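Local coordinates for protein KLLA0E08119p (Kluyveromyces lactis, PDB 3VA7) that forms the urea carboxylase portion of a larger enzyme, probably using ATP, hydrogencarbonate and biotin to carboxylate urea on the way to ammonia and carbon dioxide, at residues 240-245 / 339-344; 248-253 / 350-355; 608-613 / 991-996; 1017-1022 / 1036-1041; 1187-1192 / 1207-1212. All coordinates share one frame; numbering follows the deposited sequence.

Contact 1: 240-245 / 339-344; sequences QMMGDG and EWMLRI
W340 presents the edge of its indole to the strand: CG of M242 approaches close to the ring plane, 3.5 Å from CE3. Beyond the two segments, P350 lies against one face of the six-membered ring and T355 at its rim, so this large aromatic fills the angle between sheet, helix and the following loop. M242 is bent at both chi2 and chi3, an unbranched chain flexible enough to fold into the gap between two stiffer neighbours. Its CG also lies 3.5 Å from CD1 of I344, and its sulfur passes more loosely by M341, with SD 4.4 Å from CG. Here helix 337-345 packs on the antiparallel sheet of the biotin carboxylase part of the chain, within the range matching the ATP-binding domain of carbamoyl-phosphate synthase. The local axes of strand 240-244 and helix 339-344 are only 16° apart and approach to 9.3 Å, the usual spacing for a helix lying along a sheet. I344 uses its two branches separately. CG1 stands opposite the carbonyl carbon (chi1 -72°), sending CD1 to M242, while CG2 rests 3.8 Å from CA of D244. No direct hydrogen bond crosses the interface. Instead one water donates to both backbones, at 2.7 Å from O of I344 and 3.2 Å from O of D244, joining the last turn of the helix to the end of the strand. The carboxylate of D244 leads away from the helix, where its OD1 accepts from N of F246 and N of K248 across the tight turn into strand 249-261.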
# COMPACT_ATOMS: atom_id res chain seq x y z
N GLN A 240 -38.03 -18.21 13.03
CA GLN A 240 -38.14 -17.75 11.65
C GLN A 240 -39.43 -18.29 11.10
O GLN A 240 -39.64 -19.52 11.07
CB GLN A 240 -36.98 -18.29 10.82
CG GLN A 240 -37.15 -18.10 9.35
CD GLN A 240 -36.93 -16.66 8.93
OE1 GLN A 240 -35.84 -16.11 9.10
NE2 GLN A 240 -37.97 -16.03 8.43
N MET A 241 -40.29 -17.40 10.64
CA MET A 241 -41.58 -17.82 10.15
C MET A 241 -41.81 -17.35 8.73
O MET A 241 -41.26 -16.34 8.28
CB MET A 241 -42.66 -17.39 11.16
CG MET A 241 -44.02 -17.04 10.62
SD MET A 241 -44.28 -15.26 10.72
CE MET A 241 -44.90 -15.08 9.05
N MET A 242 -42.61 -18.11 8.00
CA MET A 242 -43.03 -17.73 6.67
C MET A 242 -44.58 -17.64 6.63
O MET A 242 -45.29 -18.48 7.21
CB MET A 242 -42.49 -18.78 5.70
CG MET A 242 -41.97 -18.29 4.32
SD MET A 242 -40.69 -17.00 4.11
CE MET A 242 -39.60 -17.39 5.46
N GLY A 243 -45.10 -16.58 6.01
CA GLY A 243 -46.55 -16.41 5.85
C GLY A 243 -46.92 -16.23 4.39
O GLY A 243 -46.15 -15.65 3.62
N ASP A 244 -48.10 -16.70 3.99
CA ASP A 244 -48.40 -16.63 2.56
C ASP A 244 -49.26 -15.43 2.21
O ASP A 244 -49.61 -15.21 1.02
CB ASP A 244 -49.03 -17.91 2.10
CG ASP A 244 -50.46 -18.04 2.57
OD1 ASP A 244 -50.96 -17.17 3.32
OD2 ASP A 244 -51.09 -19.02 2.18
N GLY A 245 -49.59 -14.65 3.22
CA GLY A 245 -50.34 -13.43 2.98
C GLY A 245 -51.83 -13.70 2.92
O GLY A 245 -52.61 -12.81 2.57
N GLU A 339 -35.76 -17.27 -2.04
CA GLU A 339 -36.53 -17.89 -3.14
C GLU A 339 -38.01 -17.96 -2.72
O GLU A 339 -38.88 -17.49 -3.46
CB GLU A 339 -36.05 -19.31 -3.45
CG GLU A 339 -36.89 -20.00 -4.56
CD GLU A 339 -36.46 -21.42 -4.88
OE1 GLU A 339 -37.18 -22.10 -5.65
OE2 GLU A 339 -35.43 -21.87 -4.36
N TRP A 340 -38.24 -18.53 -1.53
CA TRP A 340 -39.54 -18.56 -0.91
C TRP A 340 -40.21 -17.19 -0.88
O TRP A 340 -41.31 -17.05 -1.36
CB TRP A 340 -39.42 -19.13 0.48
CG TRP A 340 -39.51 -20.59 0.52
CD1 TRP A 340 -38.74 -21.50 -0.20
CD2 TRP A 340 -40.44 -21.36 1.29
NE1 TRP A 340 -39.16 -22.80 0.08
CE2 TRP A 340 -40.18 -22.74 1.00
CE3 TRP A 340 -41.47 -21.03 2.19
CZ2 TRP A 340 -40.91 -23.78 1.60
CZ3 TRP A 340 -42.17 -22.04 2.81
CH2 TRP A 340 -41.91 -23.40 2.50
N MET A 341 -39.55 -16.19 -0.34
CA MET A 341 -40.11 -14.86 -0.33
C MET A 341 -40.57 -14.49 -1.75
O MET A 341 -41.71 -14.04 -1.95
CB MET A 341 -39.08 -13.85 0.14
CG MET A 341 -38.67 -13.95 1.64
SD MET A 341 -37.43 -12.72 2.11
CE MET A 341 -38.17 -11.15 1.71
N LEU A 342 -39.72 -14.70 -2.74
CA LEU A 342 -40.08 -14.25 -4.06
C LEU A 342 -41.36 -14.97 -4.53
O LEU A 342 -42.27 -14.34 -5.09
CB LEU A 342 -38.92 -14.46 -5.04
CG LEU A 342 -37.74 -13.50 -4.83
CD1 LEU A 342 -36.44 -14.00 -5.54
CD2 LEU A 342 -38.08 -12.10 -5.27
N ARG A 343 -41.42 -16.28 -4.30
CA ARG A 343 -42.47 -17.08 -4.83
C ARG A 343 -43.76 -16.70 -4.12
O ARG A 343 -44.81 -16.60 -4.78
CB ARG A 343 -42.19 -18.56 -4.64
CG ARG A 343 -41.08 -19.17 -5.54
CD ARG A 343 -41.15 -20.71 -5.48
NE ARG A 343 -42.57 -21.13 -5.46
CZ ARG A 343 -43.05 -22.38 -5.32
NH1 ARG A 343 -42.23 -23.44 -5.19
NH2 ARG A 343 -44.38 -22.56 -5.29
N ILE A 344 -43.67 -16.45 -2.81
CA ILE A 344 -44.84 -16.09 -2.04
C ILE A 344 -45.38 -14.74 -2.49
O ILE A 344 -46.58 -14.56 -2.58
CB ILE A 344 -44.57 -16.02 -0.51
CG1 ILE A 344 -44.38 -17.42 0.05
CG2 ILE A 344 -45.69 -15.22 0.22
CD1 ILE A 344 -43.78 -17.42 1.41
O HOH W 1 -48.66 -16.13 -1.89

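Contact 2: 248-253 / 350-355; sequences KAIAIG and PDFDNT
I250 and F352 meet obliquely, the beta-branched side chain laid over the flat of the ring. CG2 of I250 stands 3.7 Å from the centroid of the F352 ring and 21° off its normal, a CH-pi contact displaced a little toward the rim. The torsions of I250 make this possible: CG1 is anti to the backbone N (chi1 175°) and CG2 takes the place between N and the carbonyl carbon, from which it faces the ring. At the ring's edge, near its plane, lies N of A249, whose small side chain points away, while CB of K248 sits 3.7 Å from CD2 of F352. The far branch of I250 extends past the ring, with CD1 4.4 Å from CB of T355. K248 and D353 cross at about a right angle on the exposed rim, where NZ of K248 and OD2 of D353 form a salt bridge of 3.5 Å. The short 3-10 turn at 352-353 is closed by its own bonds: O of D351 accepts OG1 of T355 at 2.6 Å and N of N354, from opposite faces of its carbonyl plane. Strand 249-261 of the biotin carboxylase part is thus joined to the loop after helix 337-345 by a hydrophobic centre, with a solvent-facing ion pair that is probably only a modest addition.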
# COMPACT_ATOMS: atom_id res chain seq x y z
N LYS A 248 -52.17 -18.46 6.03
CA LYS A 248 -51.25 -19.59 6.31
C LYS A 248 -49.90 -19.10 6.79
O LYS A 248 -49.36 -18.11 6.26
CB LYS A 248 -51.10 -20.53 5.12
CG LYS A 248 -51.95 -21.81 5.23
CD LYS A 248 -52.78 -21.87 3.93
CE LYS A 248 -53.18 -23.27 3.45
NZ LYS A 248 -53.14 -23.29 1.93
N ALA A 249 -49.36 -19.79 7.80
CA ALA A 249 -48.06 -19.41 8.35
C ALA A 249 -47.31 -20.67 8.74
O ALA A 249 -47.94 -21.65 9.10
CB ALA A 249 -48.22 -18.43 9.56
N ILE A 250 -45.98 -20.65 8.68
CA ILE A 250 -45.19 -21.87 8.98
C ILE A 250 -43.91 -21.53 9.75
O ILE A 250 -43.27 -20.49 9.47
CB ILE A 250 -44.94 -22.69 7.71
CG1 ILE A 250 -44.04 -23.87 7.98
CG2 ILE A 250 -44.33 -21.81 6.61
CD1 ILE A 250 -44.20 -24.94 6.91
N ALA A 251 -43.57 -22.31 10.78
CA ALA A 251 -42.38 -22.00 11.58
C ALA A 251 -41.25 -22.83 11.02
O ALA A 251 -41.36 -24.08 10.87
CB ALA A 251 -42.59 -22.25 13.03
N ILE A 252 -40.18 -22.15 10.62
CA ILE A 252 -39.16 -22.81 9.84
C ILE A 252 -38.07 -23.34 10.78
O ILE A 252 -37.48 -24.38 10.49
CB ILE A 252 -38.68 -21.88 8.68
CG1 ILE A 252 -39.88 -21.64 7.74
CG2 ILE A 252 -37.47 -22.43 7.95
CD1 ILE A 252 -39.58 -21.52 6.24
N GLY A 253 -37.90 -22.68 11.93
CA GLY A 253 -36.94 -23.09 12.95
C GLY A 253 -36.66 -21.96 13.92
O GLY A 253 -37.22 -20.84 13.80
N PRO A 350 -45.37 -21.90 -2.05
CA PRO A 350 -45.28 -23.34 -1.72
C PRO A 350 -46.55 -23.75 -1.00
O PRO A 350 -47.07 -22.99 -0.21
CB PRO A 350 -44.14 -23.41 -0.69
CG PRO A 350 -43.30 -22.20 -0.99
CD PRO A 350 -44.24 -21.12 -1.51
N ASP A 351 -47.03 -24.95 -1.24
CA ASP A 351 -48.23 -25.37 -0.51
C ASP A 351 -47.92 -25.74 0.99
O ASP A 351 -47.41 -26.82 1.28
CB ASP A 351 -48.91 -26.45 -1.37
CG ASP A 351 -49.56 -27.53 -0.59
OD1 ASP A 351 -50.14 -27.24 0.48
OD2 ASP A 351 -49.50 -28.68 -1.13
N PHE A 352 -48.22 -24.82 1.91
CA PHE A 352 -47.75 -24.89 3.33
C PHE A 352 -48.16 -26.15 4.12
O PHE A 352 -47.37 -26.66 4.91
CB PHE A 352 -48.23 -23.68 4.16
CG PHE A 352 -47.44 -22.43 3.98
CD1 PHE A 352 -46.63 -22.22 2.89
CD2 PHE A 352 -47.56 -21.42 4.90
CE1 PHE A 352 -45.94 -21.05 2.72
CE2 PHE A 352 -46.85 -20.24 4.75
CZ PHE A 352 -46.04 -20.06 3.65
N ASP A 353 -49.40 -26.62 3.94
CA ASP A 353 -49.91 -27.74 4.74
C ASP A 353 -49.21 -29.04 4.37
O ASP A 353 -49.26 -30.05 5.12
CB ASP A 353 -51.41 -27.88 4.57
CG ASP A 353 -52.15 -26.56 4.70
OD1 ASP A 353 -51.99 -25.84 5.73
OD2 ASP A 353 -52.91 -26.25 3.74
N ASN A 354 -48.53 -29.01 3.23
CA ASN A 354 -47.86 -30.17 2.69
C ASN A 354 -46.34 -30.01 2.62
O ASN A 354 -45.66 -30.76 1.93
CB ASN A 354 -48.49 -30.55 1.33
CG ASN A 354 -49.94 -31.06 1.50
OD1 ASN A 354 -50.83 -30.73 0.70
ND2 ASN A 354 -50.18 -31.85 2.55
N THR A 355 -45.83 -29.03 3.36
CA THR A 355 -44.42 -28.75 3.35
C THR A 355 -43.83 -29.36 4.63
O THR A 355 -44.21 -28.99 5.73
CB THR A 355 -44.17 -27.23 3.19
OG1 THR A 355 -44.96 -26.74 2.10
CG2 THR A 355 -42.70 -26.90 2.87

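Contact 3: 608-613 / 991-996; sequences FAMGNM and DVFLGS. With URE (urea), chain C.
M610 and F993 form the close-packed heart of this contact in a Met-aromatic arrangement. SD of M610 sits over the middle of the F993 ring, 4.0 Å from its centroid and 7° off the normal; the place of the methyl beyond it is doubtful. F608 crosses F993 at about a right angle, its CZ 3.8 Å from CD2 of that ring. L994 completes the cluster: its CD2 lies at the edge of the F608 ring, 3.6 Å from CE2, and 3.7 Å from SD of M613, while CD1 rests near CA of G611, where the absence of a side chain lets the leucine in close. Polarisable sulfur, aromatic rings and a branched aliphatic suit such a buried junction. The margins differ. A609 and N612 are exposed to solvent, N612 with M613 forming a G1 bulge opposite F608. On the far flank the second segment passes through a cis peptide bond before V992 to D991, which belongs with V992 to the urea pocket; OD1 of D991 is 3.2 Å from the urea O. A type I' turn from F993 to S996 makes the tip of the hairpin between strands 984-989 and 997-1001. This tip, in carboxyltransferase subdomains C and D, packs against the loop between strands 587-592 and 626-628 of subdomains A and B.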
# COMPACT_ATOMS: atom_id res chain seq x y z
N PHE A 608 7.20 -0.21 2.57
CA PHE A 608 7.65 0.79 1.59
C PHE A 608 6.60 1.90 1.53
O PHE A 608 5.62 1.77 0.80
CB PHE A 608 7.81 0.18 0.22
CG PHE A 608 8.31 1.15 -0.83
CD1 PHE A 608 9.28 2.10 -0.52
CD2 PHE A 608 7.84 1.09 -2.12
CE1 PHE A 608 9.72 3.01 -1.52
CE2 PHE A 608 8.29 1.98 -3.10
CZ PHE A 608 9.21 2.95 -2.81
N ALA A 609 6.80 2.97 2.30
CA ALA A 609 5.72 3.95 2.58
C ALA A 609 5.32 4.65 1.29
O ALA A 609 4.16 4.63 0.90
CB ALA A 609 6.15 4.92 3.62
N MET A 610 6.31 5.14 0.56
CA MET A 610 6.06 5.70 -0.77
C MET A 610 5.05 4.93 -1.61
O MET A 610 4.22 5.55 -2.28
CB MET A 610 7.38 5.89 -1.56
CG MET A 610 7.33 7.02 -2.62
SD MET A 610 8.71 6.82 -3.77
CE MET A 610 7.64 6.10 -4.96
N GLY A 611 5.13 3.60 -1.58
CA GLY A 611 4.27 2.73 -2.38
C GLY A 611 3.07 2.14 -1.61
O GLY A 611 2.36 1.27 -2.13
N ASN A 612 2.83 2.62 -0.39
CA ASN A 612 1.75 2.09 0.47
C ASN A 612 1.76 0.59 0.49
O ASN A 612 0.72 -0.05 0.39
CB ASN A 612 0.38 2.66 0.10
CG ASN A 612 0.32 4.18 0.29
OD1 ASN A 612 0.18 4.66 1.41
ND2 ASN A 612 0.47 4.93 -0.80
N MET A 613 2.95 0.03 0.66
CA MET A 613 3.21 -1.37 0.49
C MET A 613 3.80 -1.98 1.76
O MET A 613 4.78 -1.48 2.30
CB MET A 613 4.27 -1.53 -0.60
CG MET A 613 3.75 -1.68 -1.96
SD MET A 613 5.01 -1.27 -3.18
CE MET A 613 6.18 -2.67 -3.04
N ASP A 991 12.30 3.39 -13.57
CA ASP A 991 12.77 4.79 -13.76
C ASP A 991 11.60 5.78 -13.52
O ASP A 991 11.00 6.28 -14.47
CB ASP A 991 13.22 4.94 -15.19
CG ASP A 991 14.33 5.95 -15.34
OD1 ASP A 991 14.47 6.87 -14.48
OD2 ASP A 991 15.06 5.82 -16.36
N VAL A 992 11.22 6.02 -12.28
CA VAL A 992 11.95 5.56 -11.09
C VAL A 992 10.82 5.00 -10.21
O VAL A 992 9.72 5.59 -10.14
CB VAL A 992 12.72 6.79 -10.61
CG1 VAL A 992 11.94 7.70 -9.68
CG2 VAL A 992 14.11 6.55 -10.26
N PHE A 993 11.02 3.79 -9.68
CA PHE A 993 10.09 3.09 -8.75
C PHE A 993 8.97 2.38 -9.40
O PHE A 993 8.45 2.82 -10.40
CB PHE A 993 9.50 4.00 -7.63
CG PHE A 993 10.56 4.70 -6.82
CD1 PHE A 993 10.92 6.01 -7.11
CD2 PHE A 993 11.28 4.00 -5.81
CE1 PHE A 993 11.94 6.63 -6.40
CE2 PHE A 993 12.30 4.60 -5.10
CZ PHE A 993 12.64 5.93 -5.38
N LEU A 994 8.56 1.33 -8.72
CA LEU A 994 7.44 0.47 -9.06
C LEU A 994 7.17 0.34 -10.57
O LEU A 994 6.14 0.73 -11.08
CB LEU A 994 6.23 0.87 -8.25
CG LEU A 994 6.54 1.18 -6.77
CD1 LEU A 994 5.26 1.71 -6.09
CD2 LEU A 994 7.12 0.05 -5.96
N GLY A 995 8.14 -0.20 -11.29
CA GLY A 995 7.96 -0.49 -12.70
C GLY A 995 7.77 0.70 -13.64
O GLY A 995 7.33 0.52 -14.82
N SER A 996 8.09 1.89 -13.12
CA SER A 996 8.17 3.08 -13.90
C SER A 996 9.10 2.88 -15.08
O SER A 996 10.28 2.58 -14.87
CB SER A 996 8.75 4.21 -13.07
OG SER A 996 7.80 4.67 -12.13
C URE C . 13.33 10.20 -13.28
O URE C . 12.55 9.42 -13.87
N1 URE C . 12.90 11.22 -12.58
N2 URE C . 14.67 10.15 -13.29

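Contact 4: 1017-1022 / 1036-1041; sequences RTYTAR and NAEGSP. With BTI (5-(hexahydro-2-oxo-1H-thieno[3,4-D]imidazol-6-yl)pentanal), chain B.
E1038 is held through both carboxylate oxygens by the 1017-1022 segment. OH of Y1019 donates to OE1 at 2.7 Å on its syn lone pair, and backbone N of R1022 reaches OE2 at 3.1 Å, nearly straight (169°) but from above the carboxylate plane. The bend at chi2 of E1038 (60°) curls the acid back to these donors. T1020 makes the second clasp: its O takes N of G1039 at 2.9 Å, nearly head-on to the carbonyl, while OG1 donates to O of S1040 at 2.6 Å. The same OG1 accepts two bonds from R1017, whose NE and NH2 (2.8 Å) grip it side-on in the guanidinium plane, so a threonine hydroxyl acts as donor and double acceptor at once. Around these bonds the loops pack closely: CA of G1039 lies 3.5 Å from CD1 of Y1019, and the glycine tolerates a positive phi there. P1041 touches O of R1017 and turns CB to S1 of the bound biotinyl group, 3.7 Å away, forming part of its pocket. Outward, R1022 pairs with D1094 and T1018 bonds to E1199 of the biotin-carrying region. These two loops flank the hairpin of strands 1024-1028 and 1031-1034, with helix 937-949 packed against R1017, Y1019 and A1021.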
# COMPACT_ATOMS: atom_id res chain seq x y z
N ARG A 1017 14.09 16.91 -8.20
CA ARG A 1017 12.95 17.20 -7.31
C ARG A 1017 12.96 16.19 -6.21
O ARG A 1017 13.58 15.14 -6.38
CB ARG A 1017 11.63 17.05 -8.05
CG ARG A 1017 11.41 18.00 -9.21
CD ARG A 1017 10.00 17.79 -9.82
NE ARG A 1017 9.74 16.39 -10.16
CZ ARG A 1017 10.18 15.79 -11.28
NH1 ARG A 1017 10.88 16.44 -12.22
NH2 ARG A 1017 9.91 14.51 -11.44
N THR A 1018 12.26 16.47 -5.12
CA THR A 1018 12.06 15.49 -4.09
C THR A 1018 10.67 14.89 -4.15
O THR A 1018 10.37 13.90 -3.46
CB THR A 1018 12.17 16.10 -2.72
OG1 THR A 1018 11.27 17.21 -2.63
CG2 THR A 1018 13.59 16.57 -2.49
N TYR A 1019 9.82 15.52 -4.97
CA TYR A 1019 8.39 15.15 -5.04
C TYR A 1019 7.85 15.17 -6.50
O TYR A 1019 8.13 16.10 -7.29
CB TYR A 1019 7.51 16.01 -4.05
CG TYR A 1019 6.05 15.73 -4.34
CD1 TYR A 1019 5.36 14.72 -3.62
CD2 TYR A 1019 5.37 16.40 -5.44
CE1 TYR A 1019 4.02 14.41 -3.92
CE2 TYR A 1019 4.05 16.10 -5.77
CZ TYR A 1019 3.39 15.09 -5.02
OH TYR A 1019 2.11 14.74 -5.33
N THR A 1020 7.07 14.15 -6.85
CA THR A 1020 6.42 14.09 -8.16
C THR A 1020 5.09 13.39 -7.95
O THR A 1020 4.93 12.57 -7.01
CB THR A 1020 7.28 13.33 -9.22
OG1 THR A 1020 8.66 13.75 -9.10
CG2 THR A 1020 6.76 13.56 -10.70
N ALA A 1021 4.12 13.72 -8.78
CA ALA A 1021 2.74 13.25 -8.54
C ALA A 1021 2.64 11.94 -9.27
O ALA A 1021 3.27 11.76 -10.32
CB ALA A 1021 1.67 14.29 -9.09
N ARG A 1022 1.80 11.04 -8.74
CA ARG A 1022 1.52 9.73 -9.38
C ARG A 1022 0.95 9.88 -10.79
O ARG A 1022 -0.01 10.61 -11.02
CB ARG A 1022 0.54 8.98 -8.48
CG ARG A 1022 -0.08 7.68 -8.98
CD ARG A 1022 -0.42 6.79 -7.81
NE ARG A 1022 -1.71 6.08 -7.93
CZ ARG A 1022 -2.91 6.66 -7.88
NH1 ARG A 1022 -2.98 7.97 -7.74
NH2 ARG A 1022 -4.02 5.95 -7.97
N ASN A 1036 5.33 5.90 -11.70
CA ASN A 1036 4.28 4.99 -11.18
C ASN A 1036 3.90 5.19 -9.72
O ASN A 1036 2.87 4.66 -9.30
CB ASN A 1036 4.60 3.50 -11.45
CG ASN A 1036 4.48 3.14 -12.89
OD1 ASN A 1036 3.89 3.89 -13.68
ND2 ASN A 1036 5.04 1.96 -13.27
N ALA A 1037 4.72 5.90 -8.95
CA ALA A 1037 4.46 6.09 -7.51
C ALA A 1037 4.17 7.55 -7.10
O ALA A 1037 4.79 8.48 -7.62
CB ALA A 1037 5.60 5.56 -6.71
N GLU A 1038 3.28 7.72 -6.13
CA GLU A 1038 2.92 9.01 -5.60
C GLU A 1038 4.03 9.51 -4.65
O GLU A 1038 4.40 8.83 -3.71
CB GLU A 1038 1.61 8.87 -4.84
CG GLU A 1038 1.21 10.08 -3.98
CD GLU A 1038 1.05 11.37 -4.77
OE1 GLU A 1038 1.47 12.40 -4.24
OE2 GLU A 1038 0.53 11.38 -5.94
N GLY A 1039 4.54 10.73 -4.86
CA GLY A 1039 5.53 11.29 -3.96
C GLY A 1039 6.95 10.79 -4.24
O GLY A 1039 7.72 10.53 -3.31
N SER A 1040 7.31 10.62 -5.50
CA SER A 1040 8.68 10.19 -5.78
C SER A 1040 9.59 11.29 -6.28
O SER A 1040 9.17 12.15 -7.06
CB SER A 1040 8.76 8.94 -6.72
OG SER A 1040 7.96 9.11 -7.86
N PRO A 1041 10.85 11.25 -5.84
CA PRO A 1041 11.87 12.17 -6.36
C PRO A 1041 11.89 11.94 -7.84
O PRO A 1041 11.45 10.91 -8.28
CB PRO A 1041 13.15 11.65 -5.71
CG PRO A 1041 12.63 11.03 -4.37
CD PRO A 1041 11.38 10.33 -4.82
C11 BTI B . 16.23 12.07 -2.22
O11 BTI B . 15.85 13.11 -2.84
C10 BTI B . 16.82 10.79 -2.89
C9 BTI B . 16.80 10.93 -4.41
C8 BTI B . 17.63 9.91 -5.18
C7 BTI B . 18.01 10.33 -6.62
C2 BTI B . 16.87 10.84 -7.47
S1 BTI B . 15.58 9.65 -7.67
C6 BTI B . 14.98 10.36 -9.17
C5 BTI B . 16.13 11.10 -9.82
N3 BTI B . 16.58 10.15 -10.81
C3 BTI B . 17.75 9.66 -10.50
O3 BTI B . 18.40 8.81 -11.26
N2 BTI B . 18.20 10.14 -9.36
C4 BTI B . 17.33 11.20 -8.87

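Contact 5: 1187-1192 / 1207-1212; sequences DHVEAG and VGATKS
S1212 brings its CA, rather than a polar group, to O of V1189 in a CA-H...O contact of 3.0 Å, where its segment is about to enter strand 1213-1218 alongside strand 1188-1189. The one conventional hydrogen bond between the segments lies further on: N of G1192 donates to O of A1209 at 2.7 Å and 164°. Between them A1209 points its methyl inward, CB meeting CG2 of V1189 at 3.8 Å and lying near O of E1190; alanine's single methyl suits a place this close to that carbonyl oxygen. CG2 of V1189 gets there by standing between the backbone N and the carbonyl carbon. At the surface CB of S1212 lies 3.5 Å from OE1 of E1190 and 4.0 Å from CE1 of H1188, and these two are bonded to each other, NE2 of H1188 donating within its ring plane to OE2 at 3.1 Å. G1192, with phi of 109°, suits a turn few other residues would accept. In the biotinyl domain, a flattened barrel of two four-stranded sheets, this contact joins the strand at 1188-1189 in one sheet to the end of strand 1203-1208 in the other. The adhesion rests mainly on backbone atoms and small aliphatic groups, while the nearby carboxylate would probably favour a protonated imidazole.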
# COMPACT_ATOMS: atom_id res chain seq x y z
N ASP A 1187 -4.00 36.43 12.60
CA ASP A 1187 -5.07 35.49 12.35
C ASP A 1187 -5.37 34.81 13.64
O ASP A 1187 -4.47 34.62 14.47
CB ASP A 1187 -4.65 34.43 11.34
CG ASP A 1187 -4.82 34.88 9.91
OD1 ASP A 1187 -5.26 36.04 9.68
OD2 ASP A 1187 -4.48 34.06 9.02
N HIS A 1188 -6.63 34.43 13.84
CA HIS A 1188 -6.94 33.57 14.97
C HIS A 1188 -6.64 32.15 14.55
O HIS A 1188 -7.02 31.72 13.45
CB HIS A 1188 -8.40 33.69 15.39
CG HIS A 1188 -8.86 32.60 16.31
ND1 HIS A 1188 -8.50 32.55 17.65
CD2 HIS A 1188 -9.64 31.51 16.09
CE1 HIS A 1188 -9.05 31.48 18.20
NE2 HIS A 1188 -9.74 30.83 17.28
N VAL A 1189 -5.97 31.41 15.41
CA VAL A 1189 -5.75 29.99 15.17
C VAL A 1189 -6.29 29.16 16.32
O VAL A 1189 -6.28 29.60 17.45
CB VAL A 1189 -4.26 29.67 14.91
CG1 VAL A 1189 -3.88 30.19 13.53
CG2 VAL A 1189 -3.37 30.28 15.97
N GLU A 1190 -6.80 27.98 16.01
CA GLU A 1190 -7.17 27.02 17.04
C GLU A 1190 -5.96 26.18 17.44
O GLU A 1190 -4.87 26.32 16.86
CB GLU A 1190 -8.33 26.12 16.57
CG GLU A 1190 -9.74 26.64 16.93
CD GLU A 1190 -9.86 27.02 18.42
OE1 GLU A 1190 -9.41 26.23 19.30
OE2 GLU A 1190 -10.38 28.12 18.70
N ALA A 1191 -6.14 25.32 18.45
CA ALA A 1191 -5.17 24.26 18.72
C ALA A 1191 -5.14 23.32 17.49
O ALA A 1191 -6.19 22.82 17.06
CB ALA A 1191 -5.54 23.50 19.98
N GLY A 1192 -3.96 23.13 16.91
CA GLY A 1192 -3.82 22.16 15.82
C GLY A 1192 -3.59 22.85 14.50
O GLY A 1192 -2.70 22.45 13.75
N VAL A 1207 4.40 23.23 10.80
CA VAL A 1207 4.52 23.51 12.24
C VAL A 1207 3.23 24.22 12.68
O VAL A 1207 2.86 25.21 12.10
CB VAL A 1207 5.86 24.24 12.64
CG1 VAL A 1207 6.13 25.41 11.74
CG2 VAL A 1207 5.86 24.67 14.11
N GLY A 1208 2.55 23.68 13.67
CA GLY A 1208 1.26 24.21 14.06
C GLY A 1208 1.09 24.71 15.49
O GLY A 1208 1.84 24.35 16.39
N ALA A 1209 0.07 25.54 15.67
CA ALA A 1209 -0.33 26.07 16.95
C ALA A 1209 -0.69 25.00 17.99
O ALA A 1209 -1.55 24.11 17.74
CB ALA A 1209 -1.51 27.01 16.74
N THR A 1210 -0.04 25.15 19.16
CA THR A 1210 -0.26 24.31 20.37
C THR A 1210 -1.63 24.54 20.95
O THR A 1210 -2.45 23.60 21.00
CB THR A 1210 0.75 24.63 21.47
OG1 THR A 1210 2.08 24.36 20.99
CG2 THR A 1210 0.45 23.82 22.78
N LYS A 1211 -1.87 25.78 21.40
CA LYS A 1211 -3.20 26.25 21.86
C LYS A 1211 -3.69 27.42 21.00
O LYS A 1211 -2.87 28.11 20.36
CB LYS A 1211 -3.17 26.65 23.36
CG LYS A 1211 -4.56 26.64 24.06
CD LYS A 1211 -5.15 28.07 24.25
CE LYS A 1211 -6.56 28.03 24.83
NZ LYS A 1211 -6.60 27.29 26.14
N SER A 1212 -5.01 27.64 21.00
CA SER A 1212 -5.68 28.77 20.29
C SER A 1212 -5.15 30.18 20.64
O SER A 1212 -4.54 30.35 21.69
CB SER A 1212 -7.22 28.67 20.41
OG SER A 1212 -7.66 28.42 21.74

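In the fold
From the N terminus, contacts 1 and 2 come first and cross: the hairpin strands 235-244 and 249-261, neighbours in one sheet, are met in the same order by helix 337-345 and the loop after it, which pack against that sheet of the biotin carboxylase part. Contact 3 then closes a long loop of 377 residues, joining the two halves of the carboxyltransferase. Contact 4 follows in series, closing a loop of 13 residues around a hairpin; it adjoins contact 3 through N1036, which bonds to L994 and S996. Contact 5 closes last, within the biotinyl domain, its nearest atoms about 16 Å from contact 4. Contacts 1 and 3 have centres about 54 Å apart.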